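Local coordinates for uncharacterized protein UL16 (Human herpesvirus 5 strain ad169, PDB 2WY3), which helps the virus escape natural killer cells by blocking the host receptor KLRK1 from its ligands ULBP1 and ULBP2 and retaining such ligands inside the cell, at residues W28-M33 and E126-R131; T54-E59 and L107-Y112. All blocks are in the same frame, centred on the assembly; numbering follows the deposited sequence.

Both contacts belong to the same six-stranded mixed sheet in the part of UL16 predicted to be extracellular, and contact 2 is nested inside the chain loop that contact 1 closes. Contact 1 adds the edge strand 27-31 in parallel to strand 121-131; contact 2 pairs the C-terminal end of strand 49-55 with the start of 110-118, antiparallel. Strands 110-118 and 121-131 are sheet neighbours, joined by probable backbone hydrogen bonds. Contact 1 is the more enclosed, with five of twelve touching residues buried and one exposed, against three and three of eight. It combines a backbone ladder with an indole held by carboxylate and methyl; contact 2 has waters beside its Thr54-Arg111 pair and a turn ending at a glycosylated asparagine.

Contact 1. Residues W28-M33 and E126-R131; sequences WTLHGM and ERLYVR
Trp28 meets two residues of the neighbouring strand with its indole. Its NE1 donates to Glu126 OE2 at 2.9 Å, reaching the oxygen on its anti side, 22° out of the carboxylate plane, while Leu128 CD1 sits over the centre of the six-membered ring, 3.7 Å from its centroid, in a CH-pi contact. Glu126, stretched out from CB, carries its carboxylate to the indole N-H. Leu128 CD1 also touches Leu30 CG at 3.8 Å, so a single methyl packs against both residues.

Behind these side chains runs a parallel ladder in which the backbones of Trp28, Leu30 and Gly32 bond with those of Arg127, Tyr129 and Arg131; Leu30 N to Tyr129 O, at 2.8 Å, is one of its bonds. Trp28, Leu30, Leu128 and Val130 share one face. Here Leu128, Val130 and Glu126 (on Cys38) also touch strand 34-41, and Trp28, Leu30 and Met33 pack on polar side chains of another protein chain. Thr29, His31, Tyr129 and Arg131 share the other: Thr29 OG1 lies 3.6 Å from Tyr129 CB, and His31 ND1 touches Arg131 CB. Gly32 ends the ladder with positive phi (89°), a conformation that suits glycine.

The chemistry is that of a parallel edge strand, held along its backbone and reinforced by an indole that spends its N-H on a carboxylate and its face on a methyl.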
loop_
_atom_site.group_PDB
_atom_site.type_symbol
_atom_site.label_atom_id
_atom_site.label_comp_id
_atom_site.label_asym_id
_atom_site.label_seq_id
_atom_site.Cartn_x
_atom_site.Cartn_y
_atom_site.Cartn_z
ATOM N N TRP B 28 -4.371 -2.958 -16.834
ATOM C CA TRP B 28 -3.089 -3.649 -16.897
ATOM C C TRP B 28 -3.235 -5.089 -16.461
ATOM O O TRP B 28 -4.325 -5.503 -16.050
ATOM C CB TRP B 28 -2.041 -2.922 -16.055
ATOM C CG TRP B 28 -2.394 -2.799 -14.615
ATOM C CD1 TRP B 28 -3.526 -2.240 -14.084
ATOM C CD2 TRP B 28 -1.603 -3.230 -13.511
ATOM N NE1 TRP B 28 -3.484 -2.303 -12.709
ATOM C CE2 TRP B 28 -2.309 -2.903 -12.333
ATOM C CE3 TRP B 28 -0.357 -3.849 -13.399
ATOM C CZ2 TRP B 28 -1.819 -3.192 -11.065
ATOM C CZ3 TRP B 28 0.131 -4.130 -12.136
ATOM C CH2 TRP B 28 -0.598 -3.801 -10.987
ATOM N N THR B 29 -2.152 -5.857 -16.599
ATOM C CA THR B 29 -2.173 -7.306 -16.377
ATOM C C THR B 29 -1.001 -7.669 -15.469
ATOM O O THR B 29 0.106 -7.130 -15.632
ATOM C CB THR B 29 -2.026 -8.096 -17.720
ATOM O OG1 THR B 29 -3.109 -7.781 -18.598
ATOM C CG2 THR B 29 -2.000 -9.612 -17.480
ATOM N N LEU B 30 -1.253 -8.542 -14.492
ATOM C CA LEU B 30 -0.185 -9.111 -13.665
ATOM C C LEU B 30 -0.135 -10.613 -13.884
ATOM O O LEU B 30 -1.175 -11.252 -13.951
ATOM C CB LEU B 30 -0.469 -8.874 -12.180
ATOM C CG LEU B 30 -0.139 -7.468 -11.701
ATOM C CD1 LEU B 30 -0.661 -7.261 -10.284
ATOM C CD2 LEU B 30 1.379 -7.266 -11.762
ATOM N N HIS B 31 1.072 -11.170 -13.955
ATOM C CA HIS B 31 1.255 -12.611 -14.035
ATOM C C HIS B 31 1.858 -13.113 -12.733
ATOM O O HIS B 31 2.972 -12.730 -12.385
ATOM C CB HIS B 31 2.185 -12.967 -15.199
ATOM C CG HIS B 31 1.608 -12.665 -16.543
ATOM N ND1 HIS B 31 0.861 -13.580 -17.254
ATOM C CD2 HIS B 31 1.661 -11.549 -17.305
ATOM C CE1 HIS B 31 0.481 -13.040 -18.399
ATOM N NE2 HIS B 31 0.955 -11.809 -18.455
ATOM N N GLY B 32 1.119 -13.949 -12.007
ATOM C CA GLY B 32 1.641 -14.575 -10.799
ATOM C C GLY B 32 1.402 -13.748 -9.547
ATOM O O GLY B 32 1.867 -14.088 -8.462
ATOM N N MET B 33 0.681 -12.646 -9.698
ATOM C CA MET B 33 0.399 -11.767 -8.565
ATOM C C MET B 33 -1.020 -11.213 -8.680
ATOM O O MET B 33 -1.486 -10.890 -9.780
ATOM C CB MET B 33 1.437 -10.624 -8.488
ATOM C CG MET B 33 1.060 -9.465 -7.549
ATOM S SD MET B 33 2.377 -8.210 -7.355
ATOM C CE MET B 33 3.578 -9.173 -6.482
ATOM N N GLU B 126 -10.256 1.499 -12.509
ATOM C CA GLU B 126 -9.072 0.685 -12.798
ATOM C C GLU B 126 -9.466 -0.756 -13.015
ATOM O O GLU B 126 -10.321 -1.286 -12.310
ATOM C CB GLU B 126 -8.064 0.772 -11.644
ATOM C CG GLU B 126 -6.785 -0.008 -11.900
ATOM C CD GLU B 126 -5.700 0.234 -10.846
ATOM O OE1 GLU B 126 -5.757 1.245 -10.100
ATOM O OE2 GLU B 126 -4.781 -0.606 -10.769
ATOM N N ARG B 127 -8.837 -1.386 -13.998
ATOM C CA ARG B 127 -9.096 -2.786 -14.304
ATOM C C ARG B 127 -7.779 -3.535 -14.246
ATOM O O ARG B 127 -6.784 -3.109 -14.839
ATOM C CB ARG B 127 -9.715 -2.919 -15.699
ATOM C CG ARG B 127 -9.690 -4.357 -16.267
ATOM C CD ARG B 127 -10.450 -4.390 -17.587
ATOM N NE ARG B 127 -11.889 -4.219 -17.381
ATOM C CZ ARG B 127 -12.761 -3.947 -18.346
ATOM N NH1 ARG B 127 -12.349 -3.775 -19.601
ATOM N NH2 ARG B 127 -14.048 -3.834 -18.051
ATOM N N LEU B 128 -7.761 -4.643 -13.507
ATOM C CA LEU B 128 -6.560 -5.463 -13.419
ATOM C C LEU B 128 -6.888 -6.867 -13.896
ATOM O O LEU B 128 -7.821 -7.492 -13.391
ATOM C CB LEU B 128 -6.058 -5.524 -11.971
ATOM C CG LEU B 128 -5.005 -6.603 -11.728
ATOM C CD1 LEU B 128 -3.689 -6.207 -12.432
ATOM C CD2 LEU B 128 -4.805 -6.837 -10.221
ATOM N N TYR B 129 -6.137 -7.346 -14.885
ATOM C CA TYR B 129 -6.214 -8.750 -15.269
ATOM C C TYR B 129 -5.153 -9.530 -14.499
ATOM O O TYR B 129 -4.007 -9.090 -14.398
ATOM C CB TYR B 129 -5.960 -8.902 -16.764
ATOM C CG TYR B 129 -7.119 -8.466 -17.636
ATOM C CD1 TYR B 129 -8.200 -9.314 -17.859
ATOM C CD2 TYR B 129 -7.110 -7.223 -18.263
ATOM C CE1 TYR B 129 -9.249 -8.929 -18.683
ATOM C CE2 TYR B 129 -8.171 -6.823 -19.095
ATOM C CZ TYR B 129 -9.230 -7.688 -19.288
ATOM O OH TYR B 129 -10.287 -7.320 -20.090
ATOM N N VAL B 130 -5.545 -10.690 -13.975
ATOM C CA VAL B 130 -4.652 -11.561 -13.207
ATOM C C VAL B 130 -4.521 -12.900 -13.921
ATOM O O VAL B 130 -5.527 -13.513 -14.287
ATOM C CB VAL B 130 -5.206 -11.788 -11.797
ATOM C CG1 VAL B 130 -4.414 -12.876 -11.066
ATOM C CG2 VAL B 130 -5.217 -10.454 -11.016
ATOM N N ARG B 131 -3.281 -13.333 -14.130
ATOM C CA ARG B 131 -2.997 -14.582 -14.833
ATOM C C ARG B 131 -2.033 -15.400 -13.994
ATOM O O ARG B 131 -1.349 -14.855 -13.152
ATOM C CB ARG B 131 -2.369 -14.274 -16.189
ATOM C CG ARG B 131 -3.304 -13.497 -17.105
ATOM C CD ARG B 131 -4.466 -14.412 -17.520
ATOM N NE ARG B 131 -5.329 -13.774 -18.520
ATOM C CZ ARG B 131 -6.479 -13.165 -18.249
ATOM N NH1 ARG B 131 -6.933 -13.086 -16.992
ATOM N NH2 ARG B 131 -7.175 -12.616 -19.239
#

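Contact 2. Residues T54-E59 and L107-Y112. With NAG (2-acetamido-2-deoxy-beta-D-glucopyranose), chain J.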
loop_
_atom_site.group_PDB
_atom_site.type_symbol
_atom_site.label_atom_id
_atom_site.label_comp_id
_atom_site.label_asym_id
_atom_site.label_seq_id
_atom_site.Cartn_x
_atom_site.Cartn_y
_atom_site.Cartn_z
ATOM N N THR B 54 -14.399 -10.976 -12.206
ATOM C CA THR B 54 -14.968 -11.858 -13.234
ATOM C C THR B 54 -13.965 -12.982 -13.505
ATOM O O THR B 54 -12.830 -12.720 -13.887
ATOM C CB THR B 54 -15.254 -11.059 -14.540
ATOM O OG1 THR B 54 -16.205 -10.009 -14.278
ATOM C CG2 THR B 54 -15.806 -11.975 -15.628
ATOM N N TRP B 55 -14.372 -14.233 -13.305
ATOM C CA TRP B 55 -13.455 -15.374 -13.432
ATOM C C TRP B 55 -12.936 -15.524 -14.865
ATOM O O TRP B 55 -13.706 -15.415 -15.814
ATOM C CB TRP B 55 -14.203 -16.655 -13.045
ATOM C CG TRP B 55 -13.329 -17.850 -12.859
ATOM C CD1 TRP B 55 -12.032 -17.876 -12.409
ATOM C CD2 TRP B 55 -13.709 -19.207 -13.083
ATOM N NE1 TRP B 55 -11.583 -19.192 -12.343
ATOM C CE2 TRP B 55 -12.597 -20.020 -12.758
ATOM C CE3 TRP B 55 -14.891 -19.820 -13.516
ATOM C CZ2 TRP B 55 -12.634 -21.415 -12.866
ATOM C CZ3 TRP B 55 -14.920 -21.207 -13.632
ATOM C CH2 TRP B 55 -13.800 -21.987 -13.300
ATOM N N GLN B 56 -11.637 -15.779 -15.023
ATOM C CA GLN B 56 -11.072 -15.912 -16.367
ATOM C C GLN B 56 -11.810 -16.964 -17.180
ATOM O O GLN B 56 -11.963 -16.824 -18.392
ATOM C CB GLN B 56 -9.586 -16.295 -16.321
ATOM C CG GLN B 56 -8.928 -16.337 -17.710
ATOM C CD GLN B 56 -7.444 -16.682 -17.655
ATOM O OE1 GLN B 56 -6.882 -16.846 -16.583
ATOM N NE2 GLN B 56 -6.806 -16.780 -18.819
ATOM N N HIS B 57 -12.261 -18.018 -16.504
ATOM C CA HIS B 57 -12.743 -19.217 -17.201
ATOM C C HIS B 57 -14.245 -19.248 -17.424
ATOM O O HIS B 57 -14.767 -20.165 -18.068
ATOM C CB HIS B 57 -12.294 -20.472 -16.452
ATOM C CG HIS B 57 -10.809 -20.592 -16.341
ATOM N ND1 HIS B 57 -9.997 -20.754 -17.442
ATOM C CD2 HIS B 57 -9.988 -20.564 -15.265
ATOM C CE1 HIS B 57 -8.736 -20.825 -17.048
ATOM N NE2 HIS B 57 -8.703 -20.707 -15.733
ATOM N N ASN B 58 -14.945 -18.248 -16.907
ATOM C CA ASN B 58 -16.364 -18.108 -17.217
ATOM C C ASN B 58 -16.807 -16.687 -16.952
ATOM O O ASN B 58 -16.969 -16.278 -15.808
ATOM C CB ASN B 58 -17.206 -19.112 -16.428
ATOM C CG ASN B 58 -18.636 -19.165 -16.906
ATOM O OD1 ASN B 58 -19.147 -18.198 -17.483
ATOM N ND2 ASN B 58 -19.285 -20.301 -16.690
ATOM N N GLU B 59 -16.985 -15.940 -18.033
ATOM C CA GLU B 59 -17.269 -14.505 -17.964
ATOM C C GLU B 59 -18.583 -14.217 -17.240
ATOM O O GLU B 59 -18.830 -13.093 -16.808
ATOM C CB GLU B 59 -17.293 -13.910 -19.377
ATOM C CG GLU B 59 -18.344 -14.541 -20.291
ATOM C CD GLU B 59 -18.035 -14.360 -21.773
ATOM O OE1 GLU B 59 -17.615 -13.251 -22.170
ATOM O OE2 GLU B 59 -18.221 -15.330 -22.542
ATOM N N LEU B 107 -8.609 -20.325 -9.442
ATOM C CA LEU B 107 -9.918 -19.796 -9.043
ATOM C C LEU B 107 -9.915 -18.287 -8.805
ATOM O O LEU B 107 -10.958 -17.691 -8.546
ATOM C CB LEU B 107 -10.439 -20.536 -7.790
ATOM C CG LEU B 107 -10.763 -22.010 -8.025
ATOM C CD1 LEU B 107 -11.259 -22.684 -6.749
ATOM C CD2 LEU B 107 -11.809 -22.147 -9.142
ATOM N N THR B 108 -8.751 -17.654 -8.893
ATOM C CA THR B 108 -8.706 -16.200 -8.698
ATOM C C THR B 108 -8.178 -15.455 -9.925
ATOM O O THR B 108 -8.124 -14.219 -9.919
ATOM C CB THR B 108 -7.867 -15.788 -7.453
ATOM O OG1 THR B 108 -6.514 -16.237 -7.611
ATOM C CG2 THR B 108 -8.467 -16.387 -6.165
ATOM N N VAL B 109 -7.773 -16.191 -10.961
ATOM C CA VAL B 109 -7.397 -15.553 -12.224
ATOM C C VAL B 109 -8.641 -14.941 -12.875
ATOM O O VAL B 109 -9.753 -15.461 -12.739
ATOM C CB VAL B 109 -6.710 -16.540 -13.217
ATOM C CG1 VAL B 109 -5.258 -16.822 -12.787
ATOM C CG2 VAL B 109 -7.517 -17.833 -13.351
ATOM N N GLY B 110 -8.462 -13.818 -13.561
ATOM C CA GLY B 110 -9.597 -13.150 -14.165
ATOM C C GLY B 110 -9.419 -11.647 -14.192
ATOM O O GLY B 110 -8.307 -11.164 -14.389
ATOM N N ARG B 111 -10.523 -10.930 -14.025
ATOM C CA ARG B 111 -10.547 -9.470 -14.222
ATOM C C ARG B 111 -11.111 -8.818 -12.977
ATOM O O ARG B 111 -12.212 -9.177 -12.548
ATOM C CB ARG B 111 -11.462 -9.162 -15.410
ATOM C CG ARG B 111 -11.351 -7.754 -16.000
ATOM C CD ARG B 111 -12.349 -7.582 -17.158
ATOM N NE ARG B 111 -13.672 -7.228 -16.660
ATOM C CZ ARG B 111 -14.797 -7.860 -16.968
ATOM N NH1 ARG B 111 -14.786 -8.898 -17.805
ATOM N NH2 ARG B 111 -15.937 -7.441 -16.435
ATOM N N TYR B 112 -10.369 -7.870 -12.396
ATOM C CA TYR B 112 -10.809 -7.147 -11.199
ATOM C C TYR B 112 -11.088 -5.703 -11.592
ATOM O O TYR B 112 -10.173 -4.993 -12.015
ATOM C CB TYR B 112 -9.738 -7.202 -10.085
ATOM C CG TYR B 112 -9.570 -8.613 -9.533
ATOM C CD1 TYR B 112 -10.201 -8.994 -8.350
ATOM C CD2 TYR B 112 -8.813 -9.566 -10.217
ATOM C CE1 TYR B 112 -10.070 -10.292 -7.849
ATOM C CE2 TYR B 112 -8.679 -10.872 -9.717
ATOM C CZ TYR B 112 -9.313 -11.219 -8.544
ATOM O OH TYR B 112 -9.188 -12.512 -8.057
HETATM C C1 NAG J . -20.675 -20.173 -17.048
HETATM C C2 NAG J . -21.105 -21.604 -17.376
HETATM C C3 NAG J . -22.606 -21.655 -17.636
HETATM C C4 NAG J . -23.365 -20.995 -16.494
HETATM C C5 NAG J . -22.821 -19.593 -16.248
HETATM C C6 NAG J . -23.543 -18.893 -15.099
HETATM C C7 NAG J . -19.331 -22.900 -18.444
HETATM C C8 NAG J . -18.806 -23.436 -19.742
HETATM N N2 NAG J . -20.398 -22.107 -18.539
HETATM O O3 NAG J . -23.024 -22.991 -17.788
HETATM O O4 NAG J . -24.726 -20.898 -16.836
HETATM O O5 NAG J . -21.434 -19.652 -15.978
HETATM O O6 NAG J . -23.270 -19.562 -13.887
HETATM O O7 NAG J . -18.773 -23.189 -17.373
HETATM O O HOH W 1 -14.861 -7.827 -13.210
HETATM O O HOH W 2 -18.283 -8.913 -15.575
#
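Thr54 and Arg111 form an antiparallel hydrogen-bonded pair, Thr54 N to Arg111 O and Arg111 N to Thr54 O both at 2.9 Å, followed by the non-hydrogen-bonded pair of Trp55 and Gly110. Beyond it, Gln56 N donates to Val109 O at 3.0 Å from above the carbonyl plane. Gly110 suits its place because its CA packs against Thr54 O and Gln56 N, where a CB would clash.

Thr54 and Arg111 send their side chains out together from the same face of the sheet. Thr54 CB stands over one face of the guanidinium, offset toward its rim; the bend of Arg111 at chi3 (84°) places NE, which forms a salt bridge with Asp113. That carboxylate, shared with Arg127 of the neighbouring strand, probably offsets both positive charges. Thr54 OG1 has no direct bond to Arg111 NH2, but a water bridges them, 2.7 Å from OG1 and accepting from NH2 at 2.9 Å; a second water lies between Thr54 OG1 and Arg111 O.

At the turn, Trp55 CD1 faces Val109 O at 3.3 Å with its ring edge, and CZ2 touches Leu107 CD2; its NE1 is hydrogen-bonded to Asn106 O. His57 CB covers the centre of one indole face. Gln56 OE1 rests 3.4 Å from Val109 CB. The type I turn from Trp55 to Asn58 leads to a glycan, Asn58 ND2 being covalently linked to NAG C1.

Strand 110-118 is flanked by 49-55 and 121-131. Gln56 touches Arg131 and Arg111 touches Tyr129 of the latter, while Tyr112, whose OH donates to Thr108 O, stacks on Phe53 of strand 49-55.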